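Local coordinates for protein argonaute (Marinitoga piezophila, PDB 5I4A), which uses short 5'-hydroxyl RNA guides to bind complementary single-stranded DNA or RNA targets and cleave them, at residues 360-363 with 364-368. Sequence-based numbering, arbitrary orientation.
Sequences VKNT and EFINQ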
loop_
_atom_site.group_PDB
_atom_site.type_symbol
_atom_site.label_atom_id
_atom_site.label_comp_id
_atom_site.label_asym_id
_atom_site.label_seq_id
_atom_site.Cartn_x
_atom_site.Cartn_y
_atom_site.Cartn_z
ATOM N N VAL A 360 31.032 11.760 -3.981
ATOM C CA VAL A 360 31.721 11.947 -5.251
ATOM C C VAL A 360 32.548 13.219 -5.153
ATOM O O VAL A 360 32.082 14.232 -4.618
ATOM C CB VAL A 360 30.729 12.032 -6.432
ATOM C CG1 VAL A 360 31.460 12.325 -7.732
ATOM C CG2 VAL A 360 29.923 10.746 -6.545
ATOM N N LYS A 361 33.779 13.168 -5.654
ATOM C CA LYS A 361 34.625 14.353 -5.667
ATOM C C LYS A 361 34.129 15.293 -6.761
ATOM O O LYS A 361 33.969 14.887 -7.918
ATOM C CB LYS A 361 36.095 13.976 -5.864
ATOM C CG LYS A 361 36.484 13.487 -7.252
ATOM C CD LYS A 361 37.709 12.591 -7.208
ATOM C CE LYS A 361 38.839 13.146 -8.062
ATOM N NZ LYS A 361 39.814 12.084 -8.443
ATOM N N ASN A 362 33.829 16.531 -6.384
ATOM C CA ASN A 362 33.409 17.517 -7.367
ATOM C C ASN A 362 34.604 17.915 -8.224
ATOM O O ASN A 362 35.691 18.187 -7.705
ATOM C CB ASN A 362 32.809 18.742 -6.678
ATOM C CG ASN A 362 31.648 19.340 -7.454
ATOM O OD1 ASN A 362 31.363 18.935 -8.581
ATOM N ND2 ASN A 362 30.976 20.316 -6.852
ATOM N N THR A 363 34.412 17.917 -9.540
ATOM C CA THR A 363 35.457 18.287 -10.482
ATOM C C THR A 363 34.901 19.321 -11.447
ATOM O O THR A 363 33.691 19.554 -11.510
ATOM C CB THR A 363 35.984 17.075 -11.263
ATOM O OG1 THR A 363 35.002 16.660 -12.219
ATOM C CG2 THR A 363 36.283 15.920 -10.325
ATOM N N GLU A 364 35.800 19.947 -12.207
ATOM C CA GLU A 364 35.360 20.878 -13.239
ATOM C C GLU A 364 34.436 20.187 -14.230
ATOM O O GLU A 364 33.351 20.690 -14.538
ATOM C CB GLU A 364 36.565 21.482 -13.959
ATOM C CG GLU A 364 36.189 22.440 -15.082
ATOM C CD GLU A 364 37.400 22.990 -15.810
ATOM O OE1 GLU A 364 37.263 23.378 -16.990
ATOM O OE2 GLU A 364 38.491 23.030 -15.205
ATOM N N PHE A 365 34.845 19.015 -14.721
ATOM C CA PHE A 365 34.051 18.295 -15.713
ATOM C C PHE A 365 32.670 17.945 -15.174
ATOM O O PHE A 365 31.654 18.170 -15.842
ATOM C CB PHE A 365 34.781 17.027 -16.152
ATOM C CG PHE A 365 33.937 16.108 -16.986
ATOM C CD1 PHE A 365 33.773 16.342 -18.340
ATOM C CD2 PHE A 365 33.293 15.022 -16.416
ATOM C CE1 PHE A 365 32.993 15.505 -19.115
ATOM C CE2 PHE A 365 32.505 14.185 -17.186
ATOM C CZ PHE A 365 32.359 14.425 -18.536
ATOM N N ILE A 366 32.616 17.368 -13.973
ATOM C CA ILE A 366 31.332 16.993 -13.388
ATOM C C ILE A 366 30.480 18.228 -13.136
ATOM O O ILE A 366 29.274 18.239 -13.417
ATOM C CB ILE A 366 31.557 16.183 -12.096
ATOM C CG1 ILE A 366 32.232 14.848 -12.419
ATOM C CG2 ILE A 366 30.242 15.973 -11.358
ATOM C CD1 ILE A 366 32.745 14.113 -11.198
ATOM N N ASN A 367 31.094 19.295 -12.620
ATOM C CA ASN A 367 30.332 20.492 -12.279
ATOM C C ASN A 367 29.770 21.174 -13.522
ATOM O O ASN A 367 28.662 21.725 -13.484
ATOM C CB ASN A 367 31.207 21.457 -11.481
ATOM C CG ASN A 367 30.499 22.754 -11.153
ATOM O OD1 ASN A 367 29.797 22.855 -10.146
ATOM N ND2 ASN A 367 30.683 23.758 -12.003
ATOM N N GLN A 368 30.508 21.149 -14.634
ATOM C CA GLN A 368 30.043 21.803 -15.852
ATOM C C GLN A 368 29.020 20.979 -16.619
ATOM O O GLN A 368 28.505 21.460 -17.634
ATOM C CB GLN A 368 31.224 22.144 -16.774
ATOM C CG GLN A 368 32.089 20.966 -17.222
ATOM C CD GLN A 368 31.505 20.177 -18.378
ATOM O OE1 GLN A 368 31.388 20.681 -19.494
ATOM N NE2 GLN A 368 31.143 18.925 -18.116
#
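Thr-363 caps the short helix 364-367 through its side chain, OG1 accepting from the backbone N of Ile-366 at 3.0 Å in a nearly straight bond (171°). Standing between the backbone N and the carbonyl carbon (chi1 73°), OG1 is directed at that amide. The first i to i+4 bond of the helix starts at the same residue, with Asn-367 N reaching Thr-363 O at 2.8 Å. With an alanine here the amide of Ile-366 would probably lose its capping acceptor, and a gap would be likely to open beside Ile-366 CD1.

The van der Waals contacts centre on Ile-366. Its CG1 lies 3.3 Å from Thr-363 OG1, alongside the capping bond, and its CD1 reaches back along the preceding loop to meet Lys-361 O at 3.6 Å and, in a looser apolar contact, Val-360 CG1 at 4.1 Å. On the exposed flank, Asn-362 OD1 approaches CB of Asn-367 (3.8 Å).

This N-capped turn lies at the surface of the Mid domain, in the connection that leads from strand 350-352 to strand 374-379, both in the parallel sheet. Phe-365 meets the ring of Phe-351, Val-360 rests on Tyr-353 and Phe-393, and Ile-366 O accepts from Asn-396 ND2 just before strand 398-403.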